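Local atomic coordinates of protease Do-like 2, chloroplastic (Arabidopsis thaliana, PDB entry 4FLN), a protein that acts as a chloroplast serine protease of the Deg/HtrA type, making the primary cleavage of the photodamaged D1 protein of photosystem II. Residues B[369-374]-B[448-453]; B[258-261]-B[266-269]; B[140-145]-B[234-239]. One frame throughout, in Å; residues are numbered along the deposited sequence.

Contact 1 (B[369-374]-B[448-453])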
ATOM      1  N   GLN B 369      -8.375 -32.286  18.483  1.00 93.98           N
ATOM      2  CA  GLN B 369      -7.402 -32.344  17.402  1.00 84.71           C
ATOM      3  C   GLN B 369      -7.961 -33.034  16.158  1.00 82.06           C
ATOM      4  O   GLN B 369      -8.649 -34.054  16.261  1.00 83.77           O
ATOM      5  CB  GLN B 369      -6.140 -33.049  17.877  1.00 76.93           C
ATOM      6  N   PRO B 370      -7.632 -32.491  14.971  1.00 66.18           N
ATOM      7  CA  PRO B 370      -8.150 -32.958  13.682  1.00 47.69           C
ATOM      8  C   PRO B 370      -7.541 -34.294  13.297  1.00 47.37           C
ATOM      9  O   PRO B 370      -6.377 -34.564  13.593  1.00 46.95           O
ATOM     10  CB  PRO B 370      -7.697 -31.873  12.711  1.00 44.93           C
ATOM     11  CG  PRO B 370      -6.478 -31.320  13.321  1.00 54.89           C
ATOM     12  CD  PRO B 370      -6.654 -31.402  14.809  1.00 58.24           C
ATOM     13  N   SER B 371      -8.340 -35.127  12.651  1.00 50.31           N
ATOM     14  CA  SER B 371      -7.918 -36.467  12.292  1.00 51.31           C
ATOM     15  C   SER B 371      -6.895 -36.425  11.172  1.00 54.57           C
ATOM     16  O   SER B 371      -6.909 -35.522  10.330  1.00 48.19           O
ATOM     17  CB  SER B 371      -9.123 -37.276  11.836  1.00 53.73           C
ATOM     18  OG  SER B 371     -10.200 -37.087  12.729  1.00 55.53           O
ATOM     19  N   TYR B 372      -5.989 -37.394  11.181  1.00 58.40           N
ATOM     20  CA  TYR B 372      -5.068 -37.564  10.073  1.00 56.33           C
ATOM     21  C   TYR B 372      -4.577 -38.998   9.957  1.00 55.48           C
ATOM     22  O   TYR B 372      -4.493 -39.715  10.950  1.00 65.62           O
ATOM     23  CB  TYR B 372      -3.903 -36.571  10.161  1.00 58.35           C
ATOM     24  CG  TYR B 372      -2.811 -36.922  11.139  1.00 61.60           C
ATOM     25  CD1 TYR B 372      -1.657 -37.570  10.712  1.00 60.59           C
ATOM     26  CD2 TYR B 372      -2.915 -36.581  12.482  1.00 60.61           C
ATOM     27  CE1 TYR B 372      -0.644 -37.884  11.597  1.00 65.31           C
ATOM     28  CE2 TYR B 372      -1.905 -36.889  13.376  1.00 64.34           C
ATOM     29  CZ  TYR B 372      -0.771 -37.540  12.929  1.00 67.80           C
ATOM     30  OH  TYR B 372       0.237 -37.854  13.810  1.00 71.92           O
ATOM     31  N   ILE B 373      -4.286 -39.413   8.731  1.00 52.80           N
ATOM     32  CA  ILE B 373      -3.677 -40.710   8.475  1.00 52.84           C
ATOM     33  C   ILE B 373      -2.650 -40.569   7.349  1.00 51.39           C
ATOM     34  O   ILE B 373      -2.871 -39.829   6.388  1.00 48.86           O
ATOM     35  CB  ILE B 373      -4.746 -41.793   8.168  1.00 44.37           C
ATOM     36  CG1 ILE B 373      -4.091 -43.152   7.930  1.00 51.11           C
ATOM     37  CG2 ILE B 373      -5.608 -41.393   6.987  1.00 41.53           C
ATOM     38  CD1 ILE B 373      -5.087 -44.293   7.821  1.00 59.20           C
ATOM     39  N   ILE B 374      -1.517 -41.251   7.490  1.00 49.46           N
ATOM     40  CA  ILE B 374      -0.434 -41.159   6.516  1.00 47.34           C
ATOM     41  C   ILE B 374      -0.098 -42.522   5.922  1.00 51.09           C
ATOM     42  O   ILE B 374       0.208 -43.467   6.643  1.00 57.43           O
ATOM     43  CB  ILE B 374       0.835 -40.569   7.154  1.00 51.41           C
ATOM     44  CG1 ILE B 374       0.499 -39.302   7.937  1.00 52.14           C
ATOM     45  CG2 ILE B 374       1.880 -40.252   6.095  1.00 50.46           C
ATOM     46  CD1 ILE B 374       1.708 -38.617   8.537  1.00 50.37           C
ATOM     47  N   ARG B 448     -16.216 -42.540   2.222  1.00 58.10           N
ATOM     48  CA  ARG B 448     -17.283 -41.851   2.948  1.00 55.43           C
ATOM     49  C   ARG B 448     -16.744 -40.771   3.888  1.00 47.63           C
ATOM     50  O   ARG B 448     -17.281 -39.664   3.968  1.00 40.66           O
ATOM     51  CB  ARG B 448     -18.131 -42.858   3.729  1.00 62.54           C
ATOM     52  CG  ARG B 448     -18.635 -44.027   2.897  1.00 63.42           C
ATOM     53  CD  ARG B 448     -19.575 -44.932   3.687  1.00 70.69           C
ATOM     54  NE  ARG B 448     -20.966 -44.722   3.287  1.00 84.28           N
ATOM     55  CZ  ARG B 448     -21.908 -44.211   4.074  1.00 83.43           C
ATOM     56  NH1 ARG B 448     -21.617 -43.871   5.324  1.00 89.37           N
ATOM     57  NH2 ARG B 448     -23.144 -44.050   3.612  1.00 70.00           N
ATOM     58  N   ASN B 449     -15.677 -41.108   4.596  1.00 41.31           N
ATOM     59  CA  ASN B 449     -15.001 -40.178   5.485  1.00 36.15           C
ATOM     60  C   ASN B 449     -13.618 -40.736   5.766  1.00 40.94           C
ATOM     61  O   ASN B 449     -13.235 -41.745   5.187  1.00 52.50           O
ATOM     62  CB  ASN B 449     -15.782 -40.012   6.776  1.00 40.23           C
ATOM     63  CG  ASN B 449     -16.212 -41.340   7.361  1.00 51.43           C
ATOM     64  OD1 ASN B 449     -15.382 -42.120   7.820  1.00 53.24           O
ATOM     65  ND2 ASN B 449     -17.515 -41.604   7.345  1.00 52.22           N
ATOM     66  N   ILE B 450     -12.861 -40.105   6.650  1.00 43.97           N
ATOM     67  CA  ILE B 450     -11.474 -40.518   6.820  1.00 46.03           C
ATOM     68  C   ILE B 450     -11.303 -41.755   7.709  1.00 52.22           C
ATOM     69  O   ILE B 450     -10.291 -42.444   7.630  1.00 56.53           O
ATOM     70  CB  ILE B 450     -10.600 -39.374   7.327  1.00 42.72           C
ATOM     71  CG1 ILE B 450      -9.122 -39.744   7.173  1.00 42.49           C
ATOM     72  CG2 ILE B 450     -10.955 -39.041   8.764  1.00 37.73           C
ATOM     73  CD1 ILE B 450      -8.177 -38.646   7.579  1.00 46.07           C
ATOM     74  N   HIS B 451     -12.295 -42.034   8.546  1.00 55.26           N
ATOM     75  CA  HIS B 451     -12.286 -43.230   9.379  1.00 55.25           C
ATOM     76  C   HIS B 451     -12.499 -44.427   8.460  1.00 51.51           C
ATOM     77  O   HIS B 451     -11.862 -45.473   8.602  1.00 44.52           O
ATOM     78  CB  HIS B 451     -13.413 -43.144  10.409  1.00 65.53           C
ATOM     79  CG  HIS B 451     -13.178 -43.952  11.648  1.00 71.14           C
ATOM     80  ND1 HIS B 451     -13.237 -45.328  11.665  1.00 71.62           N
ATOM     81  CD2 HIS B 451     -12.915 -43.573  12.922  1.00 71.16           C
ATOM     82  CE1 HIS B 451     -13.004 -45.762  12.890  1.00 69.32           C
ATOM     83  NE2 HIS B 451     -12.803 -44.718  13.671  1.00 67.99           N
ATOM     84  N   HIS B 452     -13.409 -44.253   7.508  1.00 56.40           N
ATOM     85  CA  HIS B 452     -13.659 -45.235   6.466  1.00 56.86           C
ATOM     86  C   HIS B 452     -12.367 -45.507   5.693  1.00 60.04           C
ATOM     87  O   HIS B 452     -11.906 -46.653   5.607  1.00 55.12           O
ATOM     88  CB  HIS B 452     -14.732 -44.704   5.516  1.00 51.95           C
ATOM     89  CG  HIS B 452     -15.165 -45.688   4.479  1.00 56.81           C
ATOM     90  ND1 HIS B 452     -15.707 -45.303   3.271  1.00 60.71           N
ATOM     91  CD2 HIS B 452     -15.137 -47.042   4.465  1.00 53.81           C
ATOM     92  CE1 HIS B 452     -15.999 -46.377   2.559  1.00 57.25           C
ATOM     93  NE2 HIS B 452     -15.659 -47.444   3.260  1.00 57.27           N
ATOM     94  N   LEU B 453     -11.774 -44.455   5.136  1.00 45.99           N
ATOM     95  CA  LEU B 453     -10.521 -44.624   4.415  1.00 48.96           C
ATOM     96  C   LEU B 453      -9.531 -45.401   5.265  1.00 55.57           C
ATOM     97  O   LEU B 453      -8.856 -46.303   4.775  1.00 59.65           O
ATOM     98  CB  LEU B 453      -9.916 -43.282   4.023  1.00 46.08           C
ATOM     99  CG  LEU B 453      -8.572 -43.415   3.314  1.00 47.94           C
ATOM    100  CD1 LEU B 453      -8.750 -44.144   1.985  1.00 45.63           C
ATOM    101  CD2 LEU B 453      -7.915 -42.051   3.114  1.00 49.46           C
TER
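This is buried apolar packing in which Ser-371, just ahead of strand 373-375, and Ile-373, its first residue, lie against Ile-450 in the first turn of helix 450-459. Ile-373 and Ile-450 run past each other in opposite directions, and CG2 of Ile-373 lies 3.8 Å from CD1 of Ile-450. With its CG1 anti to the backbone N (chi1 -167°), Ile-450 extends that methyl to the backbone as well, CD1 coming within 4.1 Å of CA of Tyr-372. Its other branch, CG2, touches CB of Ser-371 at 4.0 Å, while the serine hydroxyl bonds to Asp-502. The contact thus packs a helix onto an edge of the antiparallel sheet in the C-terminal PDZ domain, where Ile-450 also rests on Pro-382 of strand 378-382. Trimming Ile-450 to an alanine would probably open a gap between the helix and the Ser-371/Ile-373 side of the strand segment, and leave CG2 of Ile-373 without its mate. The helix start is fixed by Asn-449 as N-cap: its OD1 accepts from N of His-452 at 2.9 Å, with the donor tilted 28° from the carbonyl plane, and weakly from N of His-451.

Contact 2 (B[258-261]-B[266-269])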
ATOM      1  N   LEU B 258     -33.604 -24.161   1.764  1.00 45.88           N
ATOM      2  CA  LEU B 258     -33.081 -22.991   1.048  1.00 44.25           C
ATOM      3  C   LEU B 258     -34.225 -22.197   0.409  1.00 43.60           C
ATOM      4  O   LEU B 258     -34.834 -22.649  -0.558  1.00 49.93           O
ATOM      5  CB  LEU B 258     -32.103 -23.451  -0.034  1.00 51.71           C
ATOM      6  CG  LEU B 258     -31.029 -22.537  -0.637  1.00 52.14           C
ATOM      7  CD1 LEU B 258     -31.211 -22.411  -2.152  1.00 43.18           C
ATOM      8  CD2 LEU B 258     -30.998 -21.176   0.022  1.00 55.15           C
ATOM      9  N   LEU B 259     -34.484 -21.001   0.935  1.00 43.86           N
ATOM     10  CA  LEU B 259     -35.691 -20.218   0.607  1.00 45.56           C
ATOM     11  C   LEU B 259     -35.518 -19.068  -0.396  1.00 41.93           C
ATOM     12  O   LEU B 259     -34.489 -18.397  -0.445  1.00 43.66           O
ATOM     13  CB  LEU B 259     -36.311 -19.652   1.888  1.00 34.59           C
ATOM     14  CG  LEU B 259     -36.656 -20.700   2.935  1.00 35.41           C
ATOM     15  CD1 LEU B 259     -36.986 -20.028   4.242  1.00 23.56           C
ATOM     16  CD2 LEU B 259     -37.816 -21.573   2.441  1.00 40.12           C
ATOM     17  N   GLN B 260     -36.547 -18.845  -1.193  1.00 37.23           N
ATOM     18  CA  GLN B 260     -36.572 -17.697  -2.085  1.00 38.70           C
ATOM     19  C   GLN B 260     -37.736 -16.776  -1.690  1.00 40.36           C
ATOM     20  O   GLN B 260     -38.850 -17.247  -1.451  1.00 37.40           O
ATOM     21  CB  GLN B 260     -36.698 -18.154  -3.542  1.00 25.56           C
ATOM     22  CG  GLN B 260     -36.631 -17.037  -4.549  1.00 21.88           C
ATOM     23  CD  GLN B 260     -36.676 -17.515  -5.998  1.00 41.43           C
ATOM     24  OE1 GLN B 260     -35.998 -18.478  -6.382  1.00 33.95           O
ATOM     25  NE2 GLN B 260     -37.475 -16.827  -6.815  1.00 38.55           N
ATOM     26  N   LYS B 261     -37.467 -15.474  -1.599  1.00 36.74           N
ATOM     27  CA  LYS B 261     -38.518 -14.484  -1.350  1.00 43.14           C
ATOM     28  C   LYS B 261     -39.479 -14.404  -2.546  1.00 44.71           C
ATOM     29  O   LYS B 261     -39.046 -14.529  -3.692  1.00 45.10           O
ATOM     30  CB  LYS B 261     -37.898 -13.109  -1.059  1.00 36.93           C
ATOM     31  CG  LYS B 261     -37.261 -12.982   0.330  1.00 40.50           C
ATOM     32  CD  LYS B 261     -36.377 -11.750   0.448  1.00 55.13           C
ATOM     33  CE  LYS B 261     -35.373 -11.867   1.617  1.00 72.96           C
ATOM     34  NZ  LYS B 261     -35.903 -11.481   2.972  1.00 74.83           N
ATOM     35  N   ALA B 266     -46.012 -12.274 -10.619  1.00 47.76           N
ATOM     36  CA  ALA B 266     -46.209 -13.428 -11.496  1.00 47.13           C
ATOM     37  C   ALA B 266     -45.768 -14.730 -10.823  1.00 42.96           C
ATOM     38  O   ALA B 266     -46.453 -15.751 -10.905  1.00 36.96           O
ATOM     39  CB  ALA B 266     -45.487 -13.221 -12.821  1.00 45.67           C
ATOM     40  N   LEU B 267     -44.627 -14.688 -10.152  1.00 28.90           N
ATOM     41  CA  LEU B 267     -44.241 -15.791  -9.298  1.00 32.63           C
ATOM     42  C   LEU B 267     -45.428 -16.216  -8.451  1.00 33.88           C
ATOM     43  O   LEU B 267     -45.923 -17.333  -8.568  1.00 36.30           O
ATOM     44  CB  LEU B 267     -43.104 -15.378  -8.379  1.00 36.92           C
ATOM     45  CG  LEU B 267     -41.870 -16.257  -8.449  1.00 40.78           C
ATOM     46  CD1 LEU B 267     -41.061 -16.031  -7.197  1.00 43.95           C
ATOM     47  CD2 LEU B 267     -42.257 -17.727  -8.617  1.00 37.39           C
ATOM     48  N   ARG B 268     -45.882 -15.312  -7.591  1.00 45.91           N
ATOM     49  CA  ARG B 268     -46.961 -15.621  -6.659  1.00 42.96           C
ATOM     50  C   ARG B 268     -48.202 -16.143  -7.367  1.00 46.13           C
ATOM     51  O   ARG B 268     -48.818 -17.109  -6.914  1.00 54.59           O
ATOM     52  CB  ARG B 268     -47.296 -14.415  -5.789  1.00 42.89           C
ATOM     53  CG  ARG B 268     -47.715 -14.816  -4.397  1.00 62.13           C
ATOM     54  CD  ARG B 268     -47.771 -13.652  -3.428  1.00 66.39           C
ATOM     55  NE  ARG B 268     -46.729 -12.667  -3.680  1.00 51.26           N
ATOM     56  CZ  ARG B 268     -46.962 -11.502  -4.264  1.00 63.12           C
ATOM     57  NH1 ARG B 268     -48.196 -11.194  -4.640  1.00 64.25           N
ATOM     58  NH2 ARG B 268     -45.972 -10.648  -4.467  1.00 76.75           N
ATOM     59  N   GLU B 269     -48.560 -15.520  -8.485  1.00 41.88           N
ATOM     60  CA  GLU B 269     -49.715 -15.973  -9.257  1.00 45.42           C
ATOM     61  C   GLU B 269     -49.483 -17.391  -9.799  1.00 45.78           C
ATOM     62  O   GLU B 269     -50.344 -18.269  -9.693  1.00 49.42           O
ATOM     63  CB  GLU B 269     -50.018 -14.994 -10.391  1.00 53.69           C
ATOM     64  CG  GLU B 269     -51.381 -15.184 -11.044  1.00 66.35           C
ATOM     65  CD  GLU B 269     -51.627 -14.204 -12.180  1.00 78.52           C
ATOM     66  OE1 GLU B 269     -50.894 -14.274 -13.190  1.00 79.35           O
ATOM     67  OE2 GLU B 269     -52.544 -13.361 -12.059  1.00 82.45           O
TER
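Gln-260 and Leu-267 meet through the ends of their side chains, which cross obliquely: NE2 of Gln-260 lies 3.7 Å from CD1 of Leu-267. This is a van der Waals touch between an amide nitrogen and a methyl group, and no hydrogen bond spans the two segments. The same methyl stands 4.3 Å from the backbone O of Lys-261, so a single leucine branch tip makes both contacts. The reach of the glutamine follows from its shape: CG lies anti to the backbone N (chi1 -176°) and the chain stays extended beyond it, which spans the gap, so that NE2 ends beside CD1 of Leu-267.

What positions these groups lies in the next shell. NE2 of Gln-260 donates to the backbone O of Val-474 of the second subunit, and Tyr-473 and Tyr-431 of that subunit pack on Gln-260 and Leu-267 respectively. The amide is therefore shared between the fold and an interface of the hexamer. On the helix side, the backbone N of Leu-267 is hydrogen-bonded to OD1 of Asn-264, just ahead of the helix, and its side chain also rests on Leu-262.

Strand 257-261 pairs antiparallel with strand 279-284 through the backbones of Leu-258 and Gln-260, whereas the alternate residue, Leu-259, uses its backbone to bind a peptide, consistent with strand addition at a PDZ ligand groove. Helix 265-271 follows this strand after a short connection and packs beside its end, ahead of strand 279-284.

Contact 3 (B[140-145]-B[234-239])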
ATOM      1  N   LEU B 140     -25.670 -11.813  39.309  1.00 71.66           N
ATOM      2  CA  LEU B 140     -26.574 -11.037  38.473  1.00 64.09           C
ATOM      3  C   LEU B 140     -27.812 -11.830  38.070  1.00 60.72           C
ATOM      4  O   LEU B 140     -27.754 -13.047  37.897  1.00 65.44           O
ATOM      5  CB  LEU B 140     -25.839 -10.559  37.220  1.00 67.23           C
ATOM      6  CG  LEU B 140     -25.048  -9.243  37.262  1.00 71.24           C
ATOM      7  CD1 LEU B 140     -24.958  -8.631  38.663  1.00 64.39           C
ATOM      8  CD2 LEU B 140     -23.669  -9.445  36.658  1.00 77.12           C
ATOM      9  N   ARG B 141     -28.936 -11.137  37.936  1.00 57.32           N
ATOM     10  CA  ARG B 141     -30.162 -11.764  37.452  1.00 59.74           C
ATOM     11  C   ARG B 141     -30.421 -11.373  35.996  1.00 68.55           C
ATOM     12  O   ARG B 141     -30.053 -10.278  35.564  1.00 76.61           O
ATOM     13  CB  ARG B 141     -31.346 -11.393  38.339  1.00 50.89           C
ATOM     14  N   LEU B 142     -31.039 -12.274  35.237  1.00 61.18           N
ATOM     15  CA  LEU B 142     -31.255 -12.047  33.810  1.00 54.17           C
ATOM     16  C   LEU B 142     -32.533 -11.285  33.508  1.00 63.75           C
ATOM     17  O   LEU B 142     -33.624 -11.729  33.861  1.00 72.16           O
ATOM     18  CB  LEU B 142     -31.300 -13.366  33.057  1.00 48.01           C
ATOM     19  CG  LEU B 142     -30.085 -14.266  33.213  1.00 58.07           C
ATOM     20  CD1 LEU B 142     -29.903 -15.052  31.932  1.00 67.99           C
ATOM     21  CD2 LEU B 142     -28.849 -13.442  33.525  1.00 54.44           C
ATOM     22  N   GLY B 143     -32.390 -10.150  32.826  1.00 61.79           N
ATOM     23  CA  GLY B 143     -33.529  -9.349  32.418  1.00 52.47           C
ATOM     24  C   GLY B 143     -34.234  -9.889  31.188  1.00 47.72           C
ATOM     25  O   GLY B 143     -33.747 -10.798  30.526  1.00 49.75           O
ATOM     26  N   HIS B 144     -35.403  -9.338  30.884  1.00 56.11           N
ATOM     27  CA  HIS B 144     -36.103  -9.707  29.662  1.00 57.80           C
ATOM     28  C   HIS B 144     -35.510  -8.917  28.489  1.00 54.91           C
ATOM     29  O   HIS B 144     -34.655  -8.056  28.683  1.00 60.06           O
ATOM     30  CB  HIS B 144     -37.617  -9.456  29.805  1.00 49.21           C
ATOM     31  N   LEU B 145     -35.979  -9.196  27.280  1.00 45.80           N
ATOM     32  CA  LEU B 145     -35.435  -8.564  26.086  1.00 37.92           C
ATOM     33  C   LEU B 145     -35.848  -7.086  25.973  1.00 53.32           C
ATOM     34  O   LEU B 145     -37.034  -6.756  26.028  1.00 63.33           O
ATOM     35  CB  LEU B 145     -35.869  -9.351  24.848  1.00 28.37           C
ATOM     36  CG  LEU B 145     -35.314  -8.957  23.484  1.00 41.92           C
ATOM     37  CD1 LEU B 145     -34.080  -9.772  23.156  1.00 41.99           C
ATOM     38  CD2 LEU B 145     -36.382  -9.157  22.429  1.00 47.39           C
ATOM     39  N   THR B 234     -32.412 -14.228  25.774  1.00 46.22           N
ATOM     40  CA  THR B 234     -33.161 -15.351  25.219  1.00 50.25           C
ATOM     41  C   THR B 234     -32.257 -16.438  24.631  1.00 46.50           C
ATOM     42  O   THR B 234     -32.524 -17.627  24.795  1.00 44.10           O
ATOM     43  CB  THR B 234     -34.211 -14.890  24.190  1.00 56.12           C
ATOM     44  OG1 THR B 234     -33.558 -14.403  23.017  1.00 65.33           O
ATOM     45  CG2 THR B 234     -35.045 -13.767  24.772  1.00 68.66           C
ATOM     46  N   VAL B 235     -31.184 -16.034  23.957  1.00 43.51           N
ATOM     47  CA  VAL B 235     -30.251 -16.999  23.401  1.00 40.12           C
ATOM     48  C   VAL B 235     -29.504 -17.637  24.543  1.00 48.33           C
ATOM     49  O   VAL B 235     -29.138 -18.807  24.487  1.00 57.33           O
ATOM     50  CB  VAL B 235     -29.235 -16.343  22.472  1.00 42.38           C
ATOM     51  CG1 VAL B 235     -28.168 -17.342  22.089  1.00 33.64           C
ATOM     52  CG2 VAL B 235     -29.926 -15.800  21.244  1.00 49.51           C
ATOM     53  N   VAL B 236     -29.282 -16.851  25.586  1.00 53.00           N
ATOM     54  CA  VAL B 236     -28.632 -17.351  26.789  1.00 55.76           C
ATOM     55  C   VAL B 236     -29.490 -18.362  27.532  1.00 48.48           C
ATOM     56  O   VAL B 236     -28.982 -19.402  27.960  1.00 48.54           O
ATOM     57  CB  VAL B 236     -28.265 -16.223  27.758  1.00 50.44           C
ATOM     58  CG1 VAL B 236     -27.704 -16.812  29.040  1.00 39.64           C
ATOM     59  CG2 VAL B 236     -27.266 -15.294  27.109  1.00 53.39           C
ATOM     60  N   SER B 237     -30.780 -18.051  27.691  1.00 45.30           N
ATOM     61  CA  SER B 237     -31.717 -18.961  28.363  1.00 50.15           C
ATOM     62  C   SER B 237     -31.684 -20.289  27.652  1.00 49.76           C
ATOM     63  O   SER B 237     -31.521 -21.334  28.276  1.00 46.70           O
ATOM     64  CB  SER B 237     -33.155 -18.444  28.317  1.00 50.02           C
ATOM     65  OG  SER B 237     -33.258 -17.116  28.791  1.00 70.14           O
ATOM     66  N   HIS B 238     -31.833 -20.228  26.331  1.00 45.45           N
ATOM     67  CA  HIS B 238     -31.835 -21.415  25.497  1.00 45.67           C
ATOM     68  C   HIS B 238     -30.625 -22.274  25.797  1.00 44.91           C
ATOM     69  O   HIS B 238     -30.722 -23.489  25.896  1.00 51.14           O
ATOM     70  CB  HIS B 238     -31.834 -21.027  24.024  1.00 52.61           C
ATOM     71  CG  HIS B 238     -31.970 -22.193  23.100  1.00 52.99           C
ATOM     72  ND1 HIS B 238     -30.982 -23.144  22.952  1.00 56.95           N
ATOM     73  CD2 HIS B 238     -32.982 -22.571  22.283  1.00 47.73           C
ATOM     74  CE1 HIS B 238     -31.375 -24.052  22.077  1.00 57.50           C
ATOM     75  NE2 HIS B 238     -32.588 -23.731  21.663  1.00 56.25           N
ATOM     76  N   PHE B 239     -29.483 -21.629  25.952  1.00 44.42           N
ATOM     77  CA  PHE B 239     -28.264 -22.346  26.255  1.00 51.59           C
ATOM     78  C   PHE B 239     -28.327 -23.000  27.634  1.00 52.22           C
ATOM     79  O   PHE B 239     -27.979 -24.167  27.806  1.00 54.65           O
ATOM     80  CB  PHE B 239     -27.061 -21.409  26.163  1.00 53.09           C
ATOM     81  CG  PHE B 239     -25.756 -22.100  26.371  1.00 47.56           C
ATOM     82  CD1 PHE B 239     -25.285 -23.001  25.432  1.00 45.41           C
ATOM     83  CD2 PHE B 239     -25.012 -21.868  27.511  1.00 37.92           C
ATOM     84  CE1 PHE B 239     -24.094 -23.649  25.626  1.00 53.72           C
ATOM     85  CE2 PHE B 239     -23.820 -22.513  27.713  1.00 49.52           C
ATOM     86  CZ  PHE B 239     -23.355 -23.408  26.772  1.00 54.76           C
TER
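Leu-142 and Val-236 come together at an angle, each offering one methyl: CD1 of the leucine lies 4.0 Å from CG1 of the valine. CG of Leu-142 sits anti to its own carbonyl carbon (chi1 -56°), a setting that, with chi2 at -149°, places CD1 beside CG1 of Val-236; this is the valine branch anti to the backbone N (chi1 175°). Three residues on, a looser pair repeats the theme. Leu-145 points at the helix and brings CD1 to 4.4 Å from CG2 of Thr-234, so the threonine takes part through its methyl. The backbones stand well apart, with 8.8 Å between CA of Leu-142 and CA of Ser-237, closing to 7.2 Å between CA of Leu-145 and CA of Thr-234; side chains alone bridge the distance.

The two parts belong to the trypsin-like protease. Residues 140-145 lie in the connection between its two six-stranded barrels, and helix 233-246 is the helix that follows the last strand of the second barrel. Val-236 leans on Ile-123 of the first barrel as well, and its side chain is about 10 Å from that of Asp-122, a probable charge-relay residue. Leu-145 and Thr-234 share Leu-187 of the second barrel, and Leu-145 also touches Phe-316 and Arg-317.

A directional tie lies next door, where OG1 of Thr-233, the first residue of the helix, is hydrogen-bonded to O of Gly-143; since only methyl groups meet across the contact, the apolar pairs themselves are held by shape alone.

The contacts follow one another along the chain, contact 3 first, then contact 2, then contact 1, none enclosing another. Each serves a different unit: contact 3 the double-barrel protease, contact 2 the first PDZ domain and contact 1 the second. Their centres are 36 to 41 Å apart, and the nearest atoms of any two contacts are still about 18 Å or more from each other. Contacts 3 and 2 are the more directly linked, because helix 233-246 is followed by strand 257-261, whereas contacts 1 and 3 lie on opposite sides of the chain's centre. Only contact 2 touches another subunit, so it alone ties local packing to the hexamer.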